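Local coordinates for Bse634I restriction endonuclease (Geobacillus stearothermophilus, PDB 1KNV), which is a type II restriction endonuclease that probably cuts double-stranded DNA at a specific sequence in a metal-dependent reaction, at residues V192-K198 / F234-S240; G213-K217 / E268-D272. One frame throughout, in Å; residues are numbered along the deposited sequence.

Contact 1. Residues V192-K198 / F234-S240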
ATOM      1  N   VAL B 192     -15.890  -6.246 -16.810  1.00 29.87           N
ATOM      2  CA  VAL B 192     -14.938  -7.289 -16.723  1.00 27.05           C
ATOM      3  C   VAL B 192     -13.780  -6.932 -17.571  1.00 23.79           C
ATOM      4  O   VAL B 192     -12.664  -7.193 -17.175  1.00 22.47           O
ATOM      5  CB  VAL B 192     -15.591  -8.650 -16.992  1.00 29.12           C
ATOM      6  CG1 VAL B 192     -16.463  -8.958 -15.747  1.00 31.03           C
ATOM      7  CG2 VAL B 192     -16.434  -8.648 -18.201  1.00 29.60           C
ATOM      8  N   ALA B 193     -14.038  -6.139 -18.607  1.00 20.75           N
ATOM      9  CA  ALA B 193     -12.952  -5.748 -19.466  1.00 18.63           C
ATOM     10  C   ALA B 193     -13.263  -4.593 -20.410  1.00 17.29           C
ATOM     11  O   ALA B 193     -14.423  -4.253 -20.669  1.00 16.10           O
ATOM     12  CB  ALA B 193     -12.487  -6.953 -20.251  1.00 16.33           C
ATOM     13  N   GLY B 194     -12.187  -4.016 -20.932  1.00 17.53           N
ATOM     14  CA  GLY B 194     -12.270  -2.935 -21.895  1.00 17.06           C
ATOM     15  C   GLY B 194     -11.322  -3.295 -23.025  1.00 17.10           C
ATOM     16  O   GLY B 194     -10.309  -3.950 -22.791  1.00 15.93           O
ATOM     17  N   VAL B 195     -11.654  -2.902 -24.252  1.00 18.08           N
ATOM     18  CA  VAL B 195     -10.788  -3.196 -25.393  1.00 17.37           C
ATOM     19  C   VAL B 195     -10.486  -1.920 -26.171  1.00 18.15           C
ATOM     20  O   VAL B 195     -11.383  -1.122 -26.447  1.00 19.36           O
ATOM     21  CB  VAL B 195     -11.434  -4.220 -26.377  1.00 16.52           C
ATOM     22  CG1 VAL B 195     -10.407  -4.642 -27.442  1.00 15.05           C
ATOM     23  CG2 VAL B 195     -11.934  -5.438 -25.620  1.00 15.45           C
ATOM     24  N   GLY B 196      -9.213  -1.720 -26.500  1.00 18.14           N
ATOM     25  CA  GLY B 196      -8.825  -0.562 -27.280  1.00 17.99           C
ATOM     26  C   GLY B 196      -8.628  -1.065 -28.696  1.00 19.22           C
ATOM     27  O   GLY B 196      -7.766  -1.907 -28.925  1.00 18.11           O
ATOM     28  N   LEU B 197      -9.432  -0.574 -29.639  1.00 19.99           N
ATOM     29  CA  LEU B 197      -9.345  -1.000 -31.037  1.00 21.36           C
ATOM     30  C   LEU B 197      -8.446  -0.067 -31.845  1.00 23.00           C
ATOM     31  O   LEU B 197      -8.715   1.137 -31.914  1.00 24.60           O
ATOM     32  CB  LEU B 197     -10.740  -1.016 -31.661  1.00 21.02           C
ATOM     33  CG  LEU B 197     -11.787  -1.864 -30.950  1.00 20.96           C
ATOM     34  CD1 LEU B 197     -13.127  -1.666 -31.627  1.00 20.93           C
ATOM     35  CD2 LEU B 197     -11.382  -3.330 -30.973  1.00 21.20           C
ATOM     36  N   LYS B 198      -7.389  -0.614 -32.457  1.00 22.11           N
ATOM     37  CA  LYS B 198      -6.456   0.204 -33.241  1.00 21.75           C
ATOM     38  C   LYS B 198      -6.304  -0.264 -34.691  1.00 23.13           C
ATOM     39  O   LYS B 198      -6.283  -1.460 -34.975  1.00 23.28           O
ATOM     40  CB  LYS B 198      -5.065   0.228 -32.587  1.00 20.08           C
ATOM     41  CG  LYS B 198      -5.025   0.674 -31.137  1.00 17.46           C
ATOM     42  CD  LYS B 198      -5.565   2.085 -30.926  1.00 16.27           C
ATOM     43  CE  LYS B 198      -5.544   2.430 -29.439  1.00 14.55           C
ATOM     44  NZ  LYS B 198      -6.242   3.694 -29.153  1.00 15.20           N
ATOM     45  N   PHE B 234     -10.418  -6.441 -13.407  1.00 24.65           N
ATOM     46  CA  PHE B 234     -10.673  -5.685 -14.617  1.00 21.23           C
ATOM     47  C   PHE B 234      -9.494  -5.885 -15.547  1.00 21.05           C
ATOM     48  O   PHE B 234      -8.361  -5.571 -15.185  1.00 20.59           O
ATOM     49  CB  PHE B 234     -10.824  -4.203 -14.346  1.00 19.71           C
ATOM     50  CG  PHE B 234     -11.015  -3.396 -15.593  1.00 18.41           C
ATOM     51  CD1 PHE B 234     -12.218  -3.443 -16.284  1.00 17.43           C
ATOM     52  CD2 PHE B 234      -9.978  -2.623 -16.098  1.00 18.09           C
ATOM     53  CE1 PHE B 234     -12.385  -2.731 -17.461  1.00 18.61           C
ATOM     54  CE2 PHE B 234     -10.132  -1.904 -17.276  1.00 17.97           C
ATOM     55  CZ  PHE B 234     -11.338  -1.957 -17.959  1.00 18.92           C
ATOM     56  N   LYS B 235      -9.765  -6.414 -16.737  1.00 19.71           N
ATOM     57  CA  LYS B 235      -8.728  -6.659 -17.729  1.00 19.43           C
ATOM     58  C   LYS B 235      -8.878  -5.684 -18.888  1.00 18.35           C
ATOM     59  O   LYS B 235      -9.985  -5.314 -19.261  1.00 18.54           O
ATOM     60  CB  LYS B 235      -8.848  -8.077 -18.265  1.00 21.26           C
ATOM     61  CG  LYS B 235      -8.701  -9.156 -17.226  1.00 25.43           C
ATOM     62  CD  LYS B 235      -7.248  -9.486 -16.990  1.00 29.69           C
ATOM     63  CE  LYS B 235      -7.101 -10.670 -16.045  1.00 31.67           C
ATOM     64  NZ  LYS B 235      -7.585 -10.332 -14.673  1.00 35.07           N
ATOM     65  N   TYR B 236      -7.759  -5.277 -19.464  1.00 17.76           N
ATOM     66  CA  TYR B 236      -7.789  -4.371 -20.593  1.00 17.19           C
ATOM     67  C   TYR B 236      -7.066  -5.025 -21.755  1.00 17.49           C
ATOM     68  O   TYR B 236      -5.976  -5.571 -21.590  1.00 17.70           O
ATOM     69  CB  TYR B 236      -7.135  -3.043 -20.225  1.00 16.39           C
ATOM     70  CG  TYR B 236      -7.118  -2.065 -21.369  1.00 16.86           C
ATOM     71  CD1 TYR B 236      -5.973  -1.896 -22.144  1.00 16.63           C
ATOM     72  CD2 TYR B 236      -8.264  -1.345 -21.715  1.00 16.04           C
ATOM     73  CE1 TYR B 236      -5.964  -1.036 -23.242  1.00 17.25           C
ATOM     74  CE2 TYR B 236      -8.268  -0.488 -22.810  1.00 16.30           C
ATOM     75  CZ  TYR B 236      -7.115  -0.338 -23.571  1.00 17.66           C
ATOM     76  OH  TYR B 236      -7.112   0.497 -24.673  1.00 19.29           O
ATOM     77  N   TYR B 237      -7.681  -4.971 -22.931  1.00 18.30           N
ATOM     78  CA  TYR B 237      -7.116  -5.589 -24.131  1.00 18.72           C
ATOM     79  C   TYR B 237      -6.958  -4.650 -25.325  1.00 18.77           C
ATOM     80  O   TYR B 237      -7.583  -3.594 -25.410  1.00 18.90           O
ATOM     81  CB  TYR B 237      -8.000  -6.750 -24.584  1.00 18.34           C
ATOM     82  CG  TYR B 237      -8.199  -7.823 -23.552  1.00 18.63           C
ATOM     83  CD1 TYR B 237      -7.289  -8.867 -23.421  1.00 19.13           C
ATOM     84  CD2 TYR B 237      -9.293  -7.786 -22.694  1.00 18.63           C
ATOM     85  CE1 TYR B 237      -7.467  -9.855 -22.458  1.00 19.89           C
ATOM     86  CE2 TYR B 237      -9.481  -8.761 -21.731  1.00 19.66           C
ATOM     87  CZ  TYR B 237      -8.567  -9.793 -21.617  1.00 20.03           C
ATOM     88  OH  TYR B 237      -8.766 -10.769 -20.676  1.00 20.75           O
ATOM     89  N   GLY B 238      -6.116  -5.074 -26.255  1.00 19.29           N
ATOM     90  CA  GLY B 238      -5.911  -4.319 -27.469  1.00 19.00           C
ATOM     91  C   GLY B 238      -6.272  -5.235 -28.624  1.00 19.64           C
ATOM     92  O   GLY B 238      -6.115  -6.451 -28.530  1.00 20.23           O
ATOM     93  N   ALA B 239      -6.791  -4.658 -29.701  1.00 21.11           N
ATOM     94  CA  ALA B 239      -7.150  -5.410 -30.903  1.00 21.05           C
ATOM     95  C   ALA B 239      -6.681  -4.580 -32.097  1.00 22.77           C
ATOM     96  O   ALA B 239      -7.116  -3.440 -32.274  1.00 23.32           O
ATOM     97  CB  ALA B 239      -8.651  -5.626 -30.976  1.00 19.41           C
ATOM     98  N   SER B 240      -5.780  -5.145 -32.897  1.00 24.15           N
ATOM     99  CA  SER B 240      -5.249  -4.462 -34.075  1.00 24.70           C
ATOM    100  C   SER B 240      -5.938  -4.974 -35.330  1.00 25.76           C
ATOM    101  O   SER B 240      -6.366  -6.128 -35.381  1.00 25.20           O
ATOM    102  CB  SER B 240      -3.745  -4.709 -34.197  1.00 23.84           C
ATOM    103  OG  SER B 240      -3.232  -4.124 -35.384  1.00 23.60           O
TER
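Two parallel neighbouring strands of the central mixed sheet meet here, 192-198 and 235-240, the flanking strands of a beta-alpha-beta crossover in the PDDEXK nuclease fold. Six backbone hydrogen bonds join them in unbroken register. The series starts with K235 N to V192 O (3.0 Å), passes through G196 N to Y237 O (2.7 Å), and finishes with K198 N to A239 O (2.8 Å). On one face V195 CG1 lies 4.1 Å from A239 CB, and L197 CD2 approaches A239 CB to 3.6 Å. On the other face G196 leaves space for Y236: OH comes within 3.3 Å of G196 CA and hydrogen-bonds to E212. L197 is a Ca(2+)-binding residue, as is D146, though no Ca(2+) is bound to this chain. Helix 281-291 packs over A193, V195, Y237 and A239, whereas the connecting helix 203-227 covers K198 and Y236 on the reverse face and also touches F234; strand 147-151 adjoins 192-198, with V192 and A193 forming a classic beta bulge opposite I149.

Contact 2. Residues G213-K217 / E268-D272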
ATOM      1  N   GLY B 213      -4.413   1.365 -20.865  1.00 14.59           N
ATOM      2  CA  GLY B 213      -4.478   0.242 -19.946  1.00 12.90           C
ATOM      3  C   GLY B 213      -4.027   0.655 -18.556  1.00 14.10           C
ATOM      4  O   GLY B 213      -4.606   0.235 -17.559  1.00 16.61           O
ATOM      5  N   ASN B 214      -2.989   1.479 -18.475  1.00 14.83           N
ATOM      6  CA  ASN B 214      -2.495   1.944 -17.179  1.00 15.09           C
ATOM      7  C   ASN B 214      -3.494   2.841 -16.484  1.00 14.66           C
ATOM      8  O   ASN B 214      -3.698   2.722 -15.278  1.00 14.05           O
ATOM      9  CB  ASN B 214      -1.180   2.698 -17.346  1.00 13.90           C
ATOM     10  CG  ASN B 214       0.006   1.782 -17.284  1.00 14.73           C
ATOM     11  OD1 ASN B 214       0.283   1.191 -16.237  1.00 15.44           O
ATOM     12  ND2 ASN B 214       0.714   1.641 -18.404  1.00 14.13           N
ATOM     13  N   ILE B 215      -4.112   3.737 -17.256  1.00 16.18           N
ATOM     14  CA  ILE B 215      -5.105   4.685 -16.739  1.00 17.21           C
ATOM     15  C   ILE B 215      -6.347   3.988 -16.188  1.00 17.55           C
ATOM     16  O   ILE B 215      -6.777   4.265 -15.058  1.00 16.61           O
ATOM     17  CB  ILE B 215      -5.547   5.695 -17.836  1.00 16.47           C
ATOM     18  CG1 ILE B 215      -4.435   6.705 -18.086  1.00 15.68           C
ATOM     19  CG2 ILE B 215      -6.802   6.443 -17.399  1.00 16.53           C
ATOM     20  CD1 ILE B 215      -4.200   7.626 -16.895  1.00 17.26           C
ATOM     21  N   LEU B 216      -6.915   3.085 -16.979  1.00 15.66           N
ATOM     22  CA  LEU B 216      -8.111   2.376 -16.562  1.00 17.36           C
ATOM     23  C   LEU B 216      -7.863   1.347 -15.455  1.00 18.49           C
ATOM     24  O   LEU B 216      -8.624   1.273 -14.489  1.00 19.95           O
ATOM     25  CB  LEU B 216      -8.764   1.710 -17.774  1.00 18.29           C
ATOM     26  CG  LEU B 216      -9.273   2.699 -18.828  1.00 19.74           C
ATOM     27  CD1 LEU B 216      -9.758   1.940 -20.044  1.00 19.39           C
ATOM     28  CD2 LEU B 216     -10.395   3.556 -18.236  1.00 20.77           C
ATOM     29  N   LYS B 217      -6.810   0.549 -15.587  1.00 17.20           N
ATOM     30  CA  LYS B 217      -6.520  -0.446 -14.563  1.00 17.24           C
ATOM     31  C   LYS B 217      -6.187   0.183 -13.208  1.00 16.08           C
ATOM     32  O   LYS B 217      -6.586  -0.335 -12.165  1.00 15.37           O
ATOM     33  CB  LYS B 217      -5.374  -1.360 -14.998  1.00 17.01           C
ATOM     34  CG  LYS B 217      -5.776  -2.412 -16.003  1.00 18.08           C
ATOM     35  CD  LYS B 217      -4.659  -3.432 -16.149  1.00 18.70           C
ATOM     36  CE  LYS B 217      -5.134  -4.626 -16.920  1.00 18.78           C
ATOM     37  NZ  LYS B 217      -4.171  -5.745 -16.798  1.00 20.09           N
ATOM     38  N   GLU B 268       1.052  -7.468 -13.321  1.00 30.26           N
ATOM     39  CA  GLU B 268       0.169  -7.493 -14.474  1.00 28.30           C
ATOM     40  C   GLU B 268       0.561  -6.485 -15.536  1.00 26.46           C
ATOM     41  O   GLU B 268       1.153  -5.437 -15.254  1.00 26.90           O
ATOM     42  CB  GLU B 268      -1.294  -7.292 -14.062  1.00 29.01           C
ATOM     43  CG  GLU B 268      -1.644  -5.941 -13.522  1.00 31.48           C
ATOM     44  CD  GLU B 268      -3.117  -5.836 -13.162  1.00 32.47           C
ATOM     45  OE1 GLU B 268      -3.970  -5.969 -14.062  1.00 34.42           O
ATOM     46  OE2 GLU B 268      -3.429  -5.621 -11.977  1.00 33.03           O
ATOM     47  N   ARG B 269       0.250  -6.836 -16.773  1.00 22.80           N
ATOM     48  CA  ARG B 269       0.549  -5.987 -17.904  1.00 20.89           C
ATOM     49  C   ARG B 269      -0.465  -4.859 -17.937  1.00 19.01           C
ATOM     50  O   ARG B 269      -1.565  -4.975 -17.399  1.00 17.36           O
ATOM     51  CB  ARG B 269       0.411  -6.776 -19.206  1.00 20.70           C
ATOM     52  CG  ARG B 269       1.163  -8.069 -19.262  1.00 21.62           C
ATOM     53  CD  ARG B 269       0.843  -8.760 -20.559  1.00 24.24           C
ATOM     54  NE  ARG B 269       1.657  -9.952 -20.761  1.00 29.96           N
ATOM     55  CZ  ARG B 269       1.592 -10.728 -21.845  1.00 33.18           C
ATOM     56  NH1 ARG B 269       0.744 -10.431 -22.829  1.00 33.77           N
ATOM     57  NH2 ARG B 269       2.363 -11.810 -21.944  1.00 33.78           N
ATOM     58  N   ALA B 270      -0.092  -3.769 -18.587  1.00 17.19           N
ATOM     59  CA  ALA B 270      -0.990  -2.648 -18.740  1.00 15.70           C
ATOM     60  C   ALA B 270      -2.066  -3.144 -19.699  1.00 15.88           C
ATOM     61  O   ALA B 270      -3.225  -2.774 -19.583  1.00 18.59           O
ATOM     62  CB  ALA B 270      -0.246  -1.464 -19.346  1.00 12.79           C
ATOM     63  N   VAL B 271      -1.665  -3.987 -20.649  1.00 15.77           N
ATOM     64  CA  VAL B 271      -2.571  -4.544 -21.651  1.00 13.54           C
ATOM     65  C   VAL B 271      -2.468  -6.039 -21.494  1.00 14.83           C
ATOM     66  O   VAL B 271      -1.439  -6.625 -21.801  1.00 16.09           O
ATOM     67  CB  VAL B 271      -2.135  -4.151 -23.080  1.00 13.79           C
ATOM     68  CG1 VAL B 271      -3.203  -4.539 -24.095  1.00 13.51           C
ATOM     69  CG2 VAL B 271      -1.892  -2.656 -23.152  1.00 13.22           C
ATOM     70  N   ASP B 272      -3.530  -6.654 -21.001  1.00 15.32           N
ATOM     71  CA  ASP B 272      -3.543  -8.089 -20.768  1.00 17.34           C
ATOM     72  C   ASP B 272      -3.281  -8.968 -21.989  1.00 20.00           C
ATOM     73  O   ASP B 272      -2.699 -10.045 -21.873  1.00 19.75           O
ATOM     74  CB  ASP B 272      -4.854  -8.456 -20.107  1.00 17.21           C
ATOM     75  CG  ASP B 272      -4.931  -7.918 -18.709  1.00 18.81           C
ATOM     76  OD1 ASP B 272      -4.236  -8.484 -17.846  1.00 19.65           O
ATOM     77  OD2 ASP B 272      -5.650  -6.923 -18.475  1.00 17.72           O
TER
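E268 opens the loop segment that approaches one side of helix 203-227, and its carboxylate takes the first of three bonds made by a single lysine: K217 NZ to E268 OE1 is a salt bridge of 2.8 Å. At R269 the side chain points away from the helix and turns to the second subunit, where NE hydrogen-bonds to the backbone oxygen of Q137 of that subunit. The carbonyl of R269 serves the helix instead, accepting a hydrogen bond from K217 NZ at 2.8 Å from R269 O. The extended chain of K217, with chi2 to chi4 all t, carries the ammonium group across to these oxygens and accounts for the largest share of surface covered in this contact.

This loop leads into strand 273-276, an outermost strand of the central sheet within this chain, so the contact ties that strand's approach to the crossover helix of the beta-alpha-beta unit 191-198, 203-227 and 235-240. A270 makes the closest backbone approach: its O lies 3.3 Å from G213 CA in a CA-H...O contact, at a place where a beta carbon on residue 213 would clash with that oxygen. A270 CB rests 3.4 Å from N214 ND2, while N214 OD1 hydrogen-bonds to T257 N. At D272, OD2 completes the salt-bridge network with K217 NZ at 2.5 Å, a short distance whose exact value is uncertain because OD2 is crowded in the model; the same oxygen also accepts a hydrogen bond from Y236 N.

How the contacts relate
Both contacts are buried, but the centre of contact 1 lies about 8 Å from the centre of the chain, that of contact 2 about 16 Å, and contact 2 reaches the second subunit through R269 and D272. They share one beta-alpha-beta unit: contact 1 pairs its two strands, and contact 2 uses the helix between them. Regular backbone bonding and apolar side chains characterise the first; a lysine-centred charge network characterises the second. The two meet directly, their centres about 9 Å apart. Y236 O lies 2.7 Å from D272 N, a probable hydrogen bond, and Y236 CD1 packs 3.4 Å from G213 CA, so Y236 touches both partners of contact 2.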